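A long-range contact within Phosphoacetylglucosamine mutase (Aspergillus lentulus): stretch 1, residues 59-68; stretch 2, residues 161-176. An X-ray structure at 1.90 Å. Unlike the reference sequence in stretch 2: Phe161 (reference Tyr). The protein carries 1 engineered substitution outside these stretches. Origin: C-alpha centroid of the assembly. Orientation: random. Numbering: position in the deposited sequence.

Stretch 1 59-68: GQWIGVMVTA
Stretch 2, residues 161-176: FMTTPQLHYVVRCKNT

A β-strand that ends at Val66 lies against a helix that begins at Thr164. Their axes approach to 8.1 Å and run almost exactly antiparallel, at 172°. The register follows: Gln60 CA is 6.2 Å from Asn175 CA, Gly63 CA is 6.0 Å from Val171 CA, and Met65 CA is 6.6 Å from Thr164 CA. The strand has extended torsions, from -61/126 at Trp61 to -98/106 at Val66, and its side chains alternate: Trp61 and Met65 point toward the helix, Ile62, Val64 and Val66 away.

The helix is started by a capping box. Thr163, chi1 p, accepts at OG1 from Gln166 N (3.1 Å), while Thr163 N donates to Gln166 OE1 (3.1 Å); Gln166 is m, t, with chi3 -30°. Phi/psi stay near -57/-47 over most of the helix, easing to -67/-28 at Lys174 and -86/-7 at Asn175, with i to i+4 bonds from Leu167 N to Thr163 O (3.2 Å) through Asn175 N to Val171 O (3.1 Å).

At the middle, Gly63 (-107/153) brings the backbones close. Its CA lies 3.6 Å from Val171 CG2 and 4.2 Å from Leu167 CD2; a CB here would point toward the helix and clash with that Val171 methyl, so glycine suits the site. Val171, chi1 t, also sets CG1 3.5 Å from Trp61 O. Leu167, t with chi2 80°, points toward the strand and places CD2 3.9 Å from Met65 CB and 3.6 Å from Val64 O.

Met65 (t, p, t) exploits its flexible, unbranched chain to reach the start of the helix. CG lies 3.5 Å from Thr164 OG1, and CE ends 3.2 Å from Met162 O. Thr164, chi1 m, also has OG1 3.7 Å from Thr67 CG2; this hydroxyl is hydrogen-bonded elsewhere in the structure, which satisfies its polarity in a buried place.

At the other end, Trp61 (chi1 -70°, m; chi2 92°) offers an indole face to Lys174. The lysine is m, t, p, p, and the two final p turns fold its end over the six-membered ring: CE is 3.6 Å from the ring centroid, 19° off the normal, a CH-pi contact, and NZ is 4.7 Å from it, 23° off, a cation-pi interaction. A long aliphatic chain ending in an ammonium serves both, and partial exposure suits that charge. Asn175, chi1 m, points toward the strand and packs near the edge of the indole and against Gln60; its amide, which can both donate and accept, faces the backbone N and O of Trp61.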

ATOM      1  N   GLY A  59     -17.858 -11.828  15.467  1.00 34.50           N
ATOM      2  CA  GLY A  59     -18.741 -10.984  14.647  1.00 29.44           C
ATOM      3  C   GLY A  59     -18.223  -9.578  14.365  1.00 31.05           C
ATOM      4  O   GLY A  59     -19.013  -8.679  14.060  1.00 27.76           O
ATOM      5  N   GLN A  60     -16.905  -9.383  14.442  1.00 30.72           N
ATOM      6  CA  GLN A  60     -16.287  -8.086  14.122  1.00 30.31           C
ATOM      7  C   GLN A  60     -16.362  -7.927  12.600  1.00 25.80           C
ATOM      8  O   GLN A  60     -16.382  -8.904  11.884  1.00 24.31           O
ATOM      9  CB  GLN A  60     -14.852  -7.978  14.633  1.00 31.94           C
ATOM     10  CG  GLN A  60     -14.722  -7.487  16.089  1.00 33.61           C
ATOM     11  CD  GLN A  60     -13.290  -7.456  16.561  1.00 33.71           C
ATOM     12  OE1 GLN A  60     -12.604  -8.458  16.535  1.00 38.65           O
ATOM     13  NE2 GLN A  60     -12.825  -6.305  16.986  1.00 33.92           N
ATOM     14  N   TRP A  61     -16.555  -6.697  12.152  1.00 23.60           N
ATOM     15  CA  TRP A  61     -16.594  -6.390  10.736  1.00 22.00           C
ATOM     16  C   TRP A  61     -15.261  -6.762  10.091  1.00 18.11           C
ATOM     17  O   TRP A  61     -14.162  -6.361  10.529  1.00 19.24           O
ATOM     18  CB  TRP A  61     -16.934  -4.903  10.545  1.00 23.00           C
ATOM     19  CG  TRP A  61     -18.340  -4.629  10.931  1.00 23.21           C
ATOM     20  CD1 TRP A  61     -18.799  -4.232  12.152  1.00 26.13           C
ATOM     21  CD2 TRP A  61     -19.496  -4.742  10.073  1.00 25.63           C
ATOM     22  NE1 TRP A  61     -20.189  -4.074  12.095  1.00 26.79           N
ATOM     23  CE2 TRP A  61     -20.637  -4.383  10.848  1.00 24.38           C
ATOM     24  CE3 TRP A  61     -19.674  -5.097   8.717  1.00 25.99           C
ATOM     25  CZ2 TRP A  61     -21.934  -4.392  10.332  1.00 25.58           C
ATOM     26  CZ3 TRP A  61     -20.972  -5.089   8.182  1.00 26.39           C
ATOM     27  CH2 TRP A  61     -22.093  -4.739   9.009  1.00 28.52           C
ATOM     28  N   ILE A  62     -15.369  -7.565   9.048  1.00 21.32           N
ATOM     29  CA  ILE A  62     -14.193  -7.860   8.169  1.00 20.19           C
ATOM     30  C   ILE A  62     -14.399  -7.121   6.807  1.00 21.18           C
ATOM     31  O   ILE A  62     -15.517  -7.095   6.288  1.00 22.27           O
ATOM     32  CB  ILE A  62     -14.140  -9.376   7.967  1.00 19.08           C
ATOM     33  CG1 ILE A  62     -13.802 -10.093   9.319  1.00 18.51           C
ATOM     34  CG2 ILE A  62     -13.106  -9.814   6.897  1.00 18.19           C
ATOM     35  CD1 ILE A  62     -12.507  -9.589   9.976  1.00 17.85           C
ATOM     36  N   GLY A  63     -13.325  -6.611   6.186  1.00 20.69           N
ATOM     37  CA  GLY A  63     -13.557  -5.843   4.912  1.00 19.42           C
ATOM     38  C   GLY A  63     -13.079  -6.711   3.754  1.00 21.02           C
ATOM     39  O   GLY A  63     -12.151  -7.595   3.923  1.00 19.76           O
ATOM     40  N   VAL A  64     -13.686  -6.487   2.584  1.00 19.28           N
ATOM     41  CA  VAL A  64     -13.188  -7.047   1.355  1.00 16.85           C
ATOM     42  C   VAL A  64     -13.066  -5.890   0.352  1.00 18.36           C
ATOM     43  O   VAL A  64     -14.022  -5.202   0.151  1.00 18.40           O
ATOM     44  CB  VAL A  64     -14.176  -8.107   0.772  1.00 17.21           C
ATOM     45  CG1 VAL A  64     -13.593  -8.685  -0.507  1.00 19.41           C
ATOM     46  CG2 VAL A  64     -14.343  -9.286   1.748  1.00 18.80           C
ATOM     47  N   MET A  65     -11.897  -5.687  -0.234  1.00 17.60           N
ATOM     48  CA  MET A  65     -11.732  -4.632  -1.248  1.00 20.23           C
ATOM     49  C   MET A  65     -11.534  -5.340  -2.584  1.00 17.88           C
ATOM     50  O   MET A  65     -10.627  -6.199  -2.690  1.00 19.26           O
ATOM     51  CB  MET A  65     -10.470  -3.805  -0.935  1.00 21.93           C
ATOM     52  CG  MET A  65     -10.215  -2.673  -1.953  1.00 19.79           C
ATOM     53  SD  MET A  65     -11.484  -1.396  -1.858  1.00 21.43           S
ATOM     54  CE  MET A  65     -11.079  -0.512  -3.353  1.00 17.33           C
ATOM     55  N   VAL A  66     -12.346  -5.012  -3.581  1.00 18.88           N
ATOM     56  CA  VAL A  66     -12.200  -5.647  -4.885  1.00 18.16           C
ATOM     57  C   VAL A  66     -11.377  -4.659  -5.769  1.00 18.46           C
ATOM     58  O   VAL A  66     -11.876  -3.616  -6.156  1.00 16.52           O
ATOM     59  CB  VAL A  66     -13.549  -5.965  -5.533  1.00 19.50           C
ATOM     60  CG1 VAL A  66     -13.335  -6.576  -6.953  1.00 17.89           C
ATOM     61  CG2 VAL A  66     -14.328  -6.917  -4.569  1.00 20.53           C
ATOM     62  N   THR A  67     -10.099  -4.997  -6.013  1.00 16.72           N
ATOM     63  CA  THR A  67      -9.245  -4.139  -6.761  1.00 17.59           C
ATOM     64  C   THR A  67      -8.034  -4.996  -7.150  1.00 16.54           C
ATOM     65  O   THR A  67      -7.669  -5.948  -6.459  1.00 16.56           O
ATOM     66  CB  THR A  67      -8.740  -2.906  -5.868  1.00 17.19           C
ATOM     67  OG1 THR A  67      -7.915  -2.092  -6.682  1.00 18.27           O
ATOM     68  CG2 THR A  67      -7.873  -3.353  -4.646  1.00 17.01           C
ATOM     69  N   ALA A  68      -7.427  -4.627  -8.261  1.00 17.77           N
ATOM     70  CA  ALA A  68      -6.047  -5.038  -8.575  1.00 17.00           C
ATOM     71  C   ALA A  68      -5.044  -3.847  -8.507  1.00 18.25           C
ATOM     72  O   ALA A  68      -3.912  -3.997  -8.976  1.00 16.66           O
ATOM     73  CB  ALA A  68      -5.971  -5.788  -9.915  1.00 15.13           C
ATOM     74  N   PHE A 161     -18.097   2.543  -4.647  1.00 15.84           N
ATOM     75  CA  PHE A 161     -16.752   2.883  -5.055  1.00 15.88           C
ATOM     76  C   PHE A 161     -16.025   3.614  -3.918  1.00 16.05           C
ATOM     77  O   PHE A 161     -16.487   4.703  -3.443  1.00 17.27           O
ATOM     78  CB  PHE A 161     -16.805   3.822  -6.294  1.00 16.84           C
ATOM     79  CG  PHE A 161     -17.371   3.139  -7.512  1.00 16.93           C
ATOM     80  CD1 PHE A 161     -16.562   2.340  -8.331  1.00 15.62           C
ATOM     81  CD2 PHE A 161     -18.729   3.247  -7.801  1.00 17.81           C
ATOM     82  CE1 PHE A 161     -17.105   1.679  -9.486  1.00 16.45           C
ATOM     83  CE2 PHE A 161     -19.278   2.575  -8.927  1.00 18.49           C
ATOM     84  CZ  PHE A 161     -18.467   1.842  -9.795  1.00 17.66           C
ATOM     85  N   MET A 162     -14.862   3.094  -3.547  1.00 15.32           N
ATOM     86  CA  MET A 162     -14.017   3.756  -2.552  1.00 16.06           C
ATOM     87  C   MET A 162     -12.570   3.429  -2.875  1.00 15.84           C
ATOM     88  O   MET A 162     -12.268   2.455  -3.585  1.00 15.64           O
ATOM     89  CB  MET A 162     -14.347   3.219  -1.121  1.00 17.10           C
ATOM     90  CG  MET A 162     -15.777   3.577  -0.630  1.00 22.17           C
ATOM     91  SD  MET A 162     -15.923   3.757   1.173  1.00 26.81           S
ATOM     92  CE  MET A 162     -15.310   2.239   1.607  1.00 17.83           C
ATOM     93  N   THR A 163     -11.657   4.221  -2.312  1.00 15.12           N
ATOM     94  CA  THR A 163     -10.206   3.943  -2.456  1.00 12.73           C
ATOM     95  C   THR A 163      -9.960   2.822  -1.456  1.00 15.03           C
ATOM     96  O   THR A 163     -10.810   2.579  -0.562  1.00 14.61           O
ATOM     97  CB  THR A 163      -9.351   5.198  -2.036  1.00 15.46           C
ATOM     98  OG1 THR A 163      -9.493   5.460  -0.658  1.00 15.13           O
ATOM     99  CG2 THR A 163      -9.762   6.472  -2.809  1.00 13.75           C
ATOM    100  N   THR A 164      -8.877   2.070  -1.654  1.00 14.96           N
ATOM    101  CA  THR A 164      -8.505   1.047  -0.685  1.00 15.70           C
ATOM    102  C   THR A 164      -8.426   1.588   0.742  1.00 15.50           C
ATOM    103  O   THR A 164      -8.969   0.976   1.643  1.00 17.69           O
ATOM    104  CB  THR A 164      -7.244   0.336  -1.192  1.00 16.75           C
ATOM    105  OG1 THR A 164      -7.627  -0.421  -2.362  1.00 16.88           O
ATOM    106  CG2 THR A 164      -6.664  -0.664  -0.139  1.00 19.42           C
ATOM    107  N   PRO A 165      -7.698   2.690   0.967  1.00 15.70           N
ATOM    108  CA  PRO A 165      -7.593   3.159   2.351  1.00 17.74           C
ATOM    109  C   PRO A 165      -8.944   3.608   2.935  1.00 17.89           C
ATOM    110  O   PRO A 165      -9.147   3.447   4.137  1.00 18.18           O
ATOM    111  CB  PRO A 165      -6.692   4.416   2.231  1.00 17.93           C
ATOM    112  CG  PRO A 165      -5.914   4.222   0.986  1.00 18.89           C
ATOM    113  CD  PRO A 165      -6.747   3.375   0.057  1.00 15.56           C
ATOM    114  N   GLN A 166      -9.861   4.141   2.102  1.00 19.15           N
ATOM    115  CA  GLN A 166     -11.266   4.412   2.621  1.00 16.47           C
ATOM    116  C   GLN A 166     -11.917   3.163   3.187  1.00 18.76           C
ATOM    117  O   GLN A 166     -12.530   3.234   4.287  1.00 19.04           O
ATOM    118  CB  GLN A 166     -12.172   5.033   1.583  1.00 16.48           C
ATOM    119  CG  GLN A 166     -11.826   6.497   1.394  1.00 15.68           C
ATOM    120  CD  GLN A 166     -12.672   7.117   0.278  1.00 18.19           C
ATOM    121  OE1 GLN A 166     -13.095   6.430  -0.712  1.00 15.69           O
ATOM    122  NE2 GLN A 166     -12.944   8.411   0.429  1.00 17.85           N
ATOM    123  N   LEU A 167     -11.818   2.046   2.456  1.00 18.63           N
ATOM    124  CA  LEU A 167     -12.385   0.792   2.956  1.00 17.96           C
ATOM    125  C   LEU A 167     -11.698   0.363   4.306  1.00 20.67           C
ATOM    126  O   LEU A 167     -12.386   0.023   5.271  1.00 17.74           O
ATOM    127  CB  LEU A 167     -12.388  -0.310   1.815  1.00 17.54           C
ATOM    128  CG  LEU A 167     -13.024  -1.489   2.526  1.00 21.74           C
ATOM    129  CD1 LEU A 167     -14.545  -1.545   2.675  1.00 19.85           C
ATOM    130  CD2 LEU A 167     -12.332  -2.793   2.301  1.00 24.84           C
ATOM    131  N   HIS A 168     -10.338   0.337   4.377  1.00 20.28           N
ATOM    132  CA  HIS A 168      -9.665   0.040   5.672  1.00 19.70           C
ATOM    133  C   HIS A 168     -10.125   0.965   6.833  1.00 21.11           C
ATOM    134  O   HIS A 168     -10.323   0.528   8.014  1.00 18.39           O
ATOM    135  CB  HIS A 168      -8.164   0.274   5.478  1.00 19.98           C
ATOM    136  CG  HIS A 168      -7.458  -0.858   4.825  1.00 23.25           C
ATOM    137  ND1 HIS A 168      -7.581  -1.141   3.485  1.00 25.65           N
ATOM    138  CD2 HIS A 168      -6.616  -1.798   5.340  1.00 21.23           C
ATOM    139  CE1 HIS A 168      -6.784  -2.158   3.186  1.00 23.69           C
ATOM    140  NE2 HIS A 168      -6.225  -2.599   4.302  1.00 25.88           N
ATOM    141  N   TYR A 169     -10.264   2.249   6.524  1.00 19.25           N
ATOM    142  CA  TYR A 169     -10.797   3.259   7.475  1.00 20.86           C
ATOM    143  C   TYR A 169     -12.197   2.879   7.978  1.00 21.84           C
ATOM    144  O   TYR A 169     -12.437   2.912   9.191  1.00 21.86           O
ATOM    145  CB  TYR A 169     -10.794   4.703   6.837  1.00 21.40           C
ATOM    146  CG  TYR A 169     -11.655   5.666   7.558  1.00 22.08           C
ATOM    147  CD1 TYR A 169     -11.093   6.494   8.618  1.00 24.68           C
ATOM    148  CD2 TYR A 169     -13.019   5.775   7.281  1.00 21.86           C
ATOM    149  CE1 TYR A 169     -11.896   7.408   9.299  1.00 23.65           C
ATOM    150  CE2 TYR A 169     -13.817   6.671   7.995  1.00 23.79           C
ATOM    151  CZ  TYR A 169     -13.262   7.468   9.001  1.00 23.02           C
ATOM    152  OH  TYR A 169     -14.084   8.370   9.718  1.00 22.71           O
ATOM    153  N   VAL A 170     -13.098   2.484   7.067  1.00 20.36           N
ATOM    154  CA  VAL A 170     -14.493   2.104   7.401  1.00 20.15           C
ATOM    155  C   VAL A 170     -14.510   0.880   8.344  1.00 20.78           C
ATOM    156  O   VAL A 170     -15.265   0.876   9.318  1.00 19.18           O
ATOM    157  CB  VAL A 170     -15.358   1.805   6.151  1.00 22.02           C
ATOM    158  CG1 VAL A 170     -16.720   1.200   6.521  1.00 20.85           C
ATOM    159  CG2 VAL A 170     -15.600   3.093   5.379  1.00 18.86           C
ATOM    160  N   VAL A 171     -13.725  -0.144   8.017  1.00 21.31           N
ATOM    161  CA  VAL A 171     -13.586  -1.358   8.855  1.00 20.68           C
ATOM    162  C   VAL A 171     -13.178  -0.981  10.317  1.00 20.99           C
ATOM    163  O   VAL A 171     -13.884  -1.363  11.251  1.00 22.28           O
ATOM    164  CB  VAL A 171     -12.574  -2.373   8.275  1.00 19.04           C
ATOM    165  CG1 VAL A 171     -12.433  -3.565   9.279  1.00 18.97           C
ATOM    166  CG2 VAL A 171     -13.110  -2.888   6.883  1.00 19.25           C
ATOM    167  N   ARG A 172     -12.056  -0.276  10.471  1.00 25.37           N
ATOM    168  CA  ARG A 172     -11.588   0.231  11.781  1.00 27.23           C
ATOM    169  C   ARG A 172     -12.692   1.053  12.483  1.00 30.85           C
ATOM    170  O   ARG A 172     -13.040   0.765  13.653  1.00 32.45           O
ATOM    171  CB  ARG A 172     -10.281   0.975  11.676  1.00 27.40           C
ATOM    172  CG  ARG A 172      -9.713   1.274  13.032  1.00 31.74           C
ATOM    173  CD  ARG A 172      -8.379   1.913  12.873  1.00 38.01           C
ATOM    174  NE  ARG A 172      -7.691   2.133  14.146  1.00 40.13           N
ATOM    175  CZ  ARG A 172      -6.380   2.381  14.220  1.00 51.81           C
ATOM    176  NH1 ARG A 172      -5.653   2.442  13.112  1.00 56.11           N
ATOM    177  NH2 ARG A 172      -5.779   2.556  15.388  1.00 54.67           N
ATOM    178  N   CYS A 173     -13.300   2.001  11.786  1.00 26.39           N
ATOM    179  CA  CYS A 173     -14.399   2.766  12.402  1.00 27.16           C
ATOM    180  C   CYS A 173     -15.529   1.898  12.929  1.00 30.53           C
ATOM    181  O   CYS A 173     -15.967   2.093  14.088  1.00 30.18           O
ATOM    182  CB  CYS A 173     -15.015   3.822  11.453  1.00 26.15           C
ATOM    183  SG  CYS A 173     -13.834   5.152  11.187  1.00 27.98           S
ATOM    184  N   LYS A 174     -16.037   0.971  12.116  1.00 27.38           N
ATOM    185  CA  LYS A 174     -17.209   0.212  12.567  1.00 30.38           C
ATOM    186  C   LYS A 174     -16.821  -0.703  13.791  1.00 30.19           C
ATOM    187  O   LYS A 174     -17.664  -1.053  14.633  1.00 31.64           O
ATOM    188  CB  LYS A 174     -17.785  -0.643  11.442  1.00 27.77           C
ATOM    189  CG  LYS A 174     -18.304   0.100  10.234  1.00 28.53           C
ATOM    190  CD  LYS A 174     -18.959  -0.864   9.287  1.00 26.10           C
ATOM    191  CE  LYS A 174     -20.361  -1.218   9.775  1.00 31.27           C
ATOM    192  NZ  LYS A 174     -21.286  -0.065   9.829  1.00 32.01           N
ATOM    193  N   ASN A 175     -15.563  -1.118  13.867  1.00 27.46           N
ATOM    194  CA  ASN A 175     -15.176  -2.000  14.970  1.00 30.58           C
ATOM    195  C   ASN A 175     -14.794  -1.236  16.248  1.00 33.96           C
ATOM    196  O   ASN A 175     -14.518  -1.858  17.265  1.00 30.67           O
ATOM    197  CB  ASN A 175     -14.065  -2.949  14.551  1.00 27.20           C
ATOM    198  CG  ASN A 175     -14.560  -4.028  13.594  1.00 28.03           C
ATOM    199  OD1 ASN A 175     -13.902  -4.305  12.586  1.00 27.71           O
ATOM    200  ND2 ASN A 175     -15.701  -4.607  13.875  1.00 24.05           N
ATOM    201  N   THR A 176     -14.722   0.092  16.169  1.00 33.81           N
ATOM    202  CA  THR A 176     -14.304   0.884  17.306  1.00 35.55           C
ATOM    203  C   THR A 176     -15.372   1.890  17.724  1.00 38.00           C
ATOM    204  O   THR A 176     -15.162   2.619  18.714  1.00 42.01           O
ATOM    205  CB  THR A 176     -12.975   1.633  17.069  1.00 33.34           C
ATOM    206  OG1 THR A 176     -13.162   2.589  16.007  1.00 34.39           O
ATOM    207  CG2 THR A 176     -11.792   0.662  16.813  1.00 36.72           C
TER